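Local coordinates for protein MFP2b (Ascaris suum, PDB 2BJR) that probably enhances polymerization of the major sperm protein (MSP) in the amoeboid motility of nematode sperm, and binds a zinc ion, at residues 14-19 with 75-80. Numbering follows the deposited sequence.
Sequences GPIGSP and GQIQVL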
ATOM      1  N   GLY A  14      12.569 -10.137   7.984  1.00 23.51           N
ATOM      2  CA  GLY A  14      11.390  -9.433   8.483  1.00 24.81           C
ATOM      3  C   GLY A  14      11.200  -9.508   9.968  1.00 23.95           C
ATOM      4  O   GLY A  14      10.372 -10.252  10.438  1.00 24.32           O
ATOM      5  N   PRO A  15      11.984  -8.783  10.731  1.00 25.00           N
ATOM      6  CA  PRO A  15      11.853  -8.860  12.178  1.00 24.11           C
ATOM      7  C   PRO A  15      10.505  -8.273  12.623  1.00 24.02           C
ATOM      8  O   PRO A  15      10.163  -7.122  12.292  1.00 20.99           O
ATOM      9  CB  PRO A  15      13.067  -8.081  12.701  1.00 25.80           C
ATOM     10  CG  PRO A  15      13.560  -7.317  11.555  1.00 27.05           C
ATOM     11  CD  PRO A  15      13.027  -7.848  10.289  1.00 25.56           C
ATOM     12  N   ILE A  16       9.714  -9.113  13.292  1.00 22.97           N
ATOM     13  CA  ILE A  16       8.408  -8.675  13.806  1.00 23.57           C
ATOM     14  C   ILE A  16       8.587  -7.535  14.758  1.00 23.25           C
ATOM     15  O   ILE A  16       9.500  -7.528  15.590  1.00 23.06           O
ATOM     16  CB  ILE A  16       7.636  -9.851  14.438  1.00 23.00           C
ATOM     17  CG1 ILE A  16       7.350 -10.915  13.382  1.00 24.05           C
ATOM     18  CG2 ILE A  16       6.331  -9.384  15.099  1.00 24.57           C
ATOM     19  CD1 ILE A  16       6.965 -12.255  13.943  1.00 25.99           C
ATOM     20  N   GLY A  17       7.771  -6.498  14.617  1.00 21.42           N
ATOM     21  CA  GLY A  17       7.899  -5.334  15.458  1.00 21.06           C
ATOM     22  C   GLY A  17       8.956  -4.308  15.042  1.00 20.17           C
ATOM     23  O   GLY A  17       9.158  -3.357  15.736  1.00 20.31           O
ATOM     24  N   SER A  18       9.610  -4.522  13.914  1.00 20.30           N
ATOM     25  CA  SER A  18      10.517  -3.561  13.314  1.00 20.51           C
ATOM     26  C   SER A  18       9.986  -3.151  11.911  1.00 19.32           C
ATOM     27  O   SER A  18       9.124  -3.794  11.357  1.00 17.31           O
ATOM     28  CB  SER A  18      11.933  -4.157  13.191  1.00 21.43           C
ATOM     29  OG  SER A  18      12.561  -4.252  14.469  1.00 23.78           O
ATOM     30  N   PRO A  19      10.492  -2.076  11.346  1.00 21.36           N
ATOM     31  CA  PRO A  19      10.043  -1.669  10.001  1.00 20.55           C
ATOM     32  C   PRO A  19      10.276  -2.675   8.916  1.00 21.18           C
ATOM     33  O   PRO A  19      11.125  -3.572   9.032  1.00 19.90           O
ATOM     34  CB  PRO A  19      10.815  -0.381   9.745  1.00 20.92           C
ATOM     35  CG  PRO A  19      11.137   0.146  11.069  1.00 20.49           C
ATOM     36  CD  PRO A  19      11.443  -1.103  11.916  1.00 21.65           C
ATOM     37  N   GLY A  75      10.988 -14.428  16.547  1.00 29.84           N
ATOM     38  CA  GLY A  75      11.274 -13.011  16.363  1.00 29.81           C
ATOM     39  C   GLY A  75      11.169 -12.484  14.926  1.00 29.75           C
ATOM     40  O   GLY A  75      11.081 -11.266  14.746  1.00 30.54           O
ATOM     41  N   GLN A  76      11.198 -13.380  13.937  1.00 28.64           N
ATOM     42  CA  GLN A  76      11.258 -12.970  12.540  1.00 29.00           C
ATOM     43  C   GLN A  76      10.510 -13.883  11.568  1.00 26.23           C
ATOM     44  O   GLN A  76      10.398 -15.128  11.745  1.00 25.56           O
ATOM     45  CB  GLN A  76      12.703 -12.718  12.064  1.00 29.39           C
ATOM     46  CG  GLN A  76      13.733 -13.821  12.309  1.00 33.30           C
ATOM     47  CD  GLN A  76      14.343 -13.821  13.729  1.00 38.63           C
ATOM     48  OE1 GLN A  76      14.696 -14.896  14.239  1.00 43.48           O
ATOM     49  NE2 GLN A  76      14.452 -12.643  14.370  1.00 37.95           N
ATOM     50  N   ILE A  77       9.956 -13.215  10.542  1.00 23.02           N
ATOM     51  CA  ILE A  77       9.391 -13.853   9.388  1.00 21.33           C
ATOM     52  C   ILE A  77      10.132 -13.338   8.172  1.00 20.53           C
ATOM     53  O   ILE A  77      11.115 -12.613   8.315  1.00 21.12           O
ATOM     54  CB  ILE A  77       7.890 -13.521   9.259  1.00 21.11           C
ATOM     55  CG1 ILE A  77       7.653 -12.000   9.237  1.00 22.27           C
ATOM     56  CG2 ILE A  77       7.096 -14.141  10.401  1.00 23.54           C
ATOM     57  CD1 ILE A  77       6.389 -11.619   8.463  1.00 22.99           C
ATOM     58  N   GLN A  78       9.685 -13.735   7.004  1.00 18.67           N
ATOM     59  CA  GLN A  78      10.212 -13.153   5.761  1.00 19.36           C
ATOM     60  C   GLN A  78       9.083 -12.476   4.989  1.00 18.99           C
ATOM     61  O   GLN A  78       7.935 -12.945   5.070  1.00 18.22           O
ATOM     62  CB  GLN A  78      10.886 -14.201   4.921  1.00 19.60           C
ATOM     63  CG  GLN A  78      12.223 -14.649   5.517  1.00 22.04           C
ATOM     64  CD  GLN A  78      12.696 -15.959   4.973  1.00 27.39           C
ATOM     65  OE1 GLN A  78      12.126 -16.976   5.299  1.00 33.89           O
ATOM     66  NE2 GLN A  78      13.778 -15.952   4.203  1.00 30.16           N
ATOM     67  N   VAL A  79       9.436 -11.396   4.287  1.00 17.36           N
ATOM     68  CA  VAL A  79       8.513 -10.642   3.415  1.00 17.93           C
ATOM     69  C   VAL A  79       9.056 -10.655   2.015  1.00 17.16           C
ATOM     70  O   VAL A  79      10.277 -10.427   1.770  1.00 18.77           O
ATOM     71  CB  VAL A  79       8.309  -9.217   3.937  1.00 18.17           C
ATOM     72  CG1 VAL A  79       7.342  -8.403   3.028  1.00 16.95           C
ATOM     73  CG2 VAL A  79       7.751  -9.288   5.354  1.00 20.73           C
ATOM     74  N   LEU A  80       8.217 -11.061   1.095  1.00 16.86           N
ATOM     75  CA  LEU A  80       8.602 -11.094  -0.306  1.00 17.72           C
ATOM     76  C   LEU A  80       9.082  -9.704  -0.725  1.00 17.90           C
ATOM     77  O   LEU A  80       8.474  -8.680  -0.364  1.00 16.70           O
ATOM     78  CB  LEU A  80       7.445 -11.494  -1.165  1.00 17.02           C
ATOM     79  CG  LEU A  80       7.713 -11.773  -2.649  1.00 16.19           C
ATOM     80  CD1 LEU A  80       8.746 -12.892  -2.835  1.00 20.78           C
ATOM     81  CD2 LEU A  80       6.398 -12.170  -3.282  1.00 15.75           C
TER
HETATM   82  O   HOH W   1      11.414  -9.505  16.375  1.00 34.69           O
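Strand 10-15 forms one outer edge of an antiparallel beta sheet in the first of the protein's two cytosolic motility protein family regions, and here its end pairs with the start of strand 76-81 before the chain leaves through a type II turn. The pairing rests on backbone hydrogen bonds. Ile77 N gives a nearly straight bond (165°) to Gly14 O at 3.0 Å, although it approaches from above the carbonyl plane; the return bond from Gly14 N to Ile77 O is bent to 120° and weak. Gly14 suits this place because a CB would clash with Ile77 O and press against Val79 CG2. One residue on, Pro15 faces Gln76 in a non-hydrogen-bonded pair, where its missing N-H costs the ladder nothing, and its CA lies 4.0 Å from Gln76 CB. Beyond it, Ile16 N reaches Gly75 O at 2.9 Å, within the carbonyl plane, extending the ladder just past the strand end.

The turn spans Pro15 to Ser18 and is closed by Ser18 N on Pro15 O, at 3.1 Å. Pro15 opens the turn, Ile16 takes its first corner and Gly17 its second, where glycine readily accepts the positive phi that would jam a CB against the preceding carbonyl oxygen.

Apolar packing lies beside this ladder. Ile16 CG1 is anti to its carbonyl carbon (chi1 -62°), and CD1 meets Ile77 CG2 at 4.0 Å, the two side chains crossing at about a right angle. Ile16 also touches Val70 and Leu73 of helix 70-73, and both isoleucines touch Cys58 of strand 55-62, so branched hydrocarbon suits both positions.

A water bridges the strand exit, donating to Ile16 O and to Gly75 O, which therefore accepts from both this water and Ile16 N.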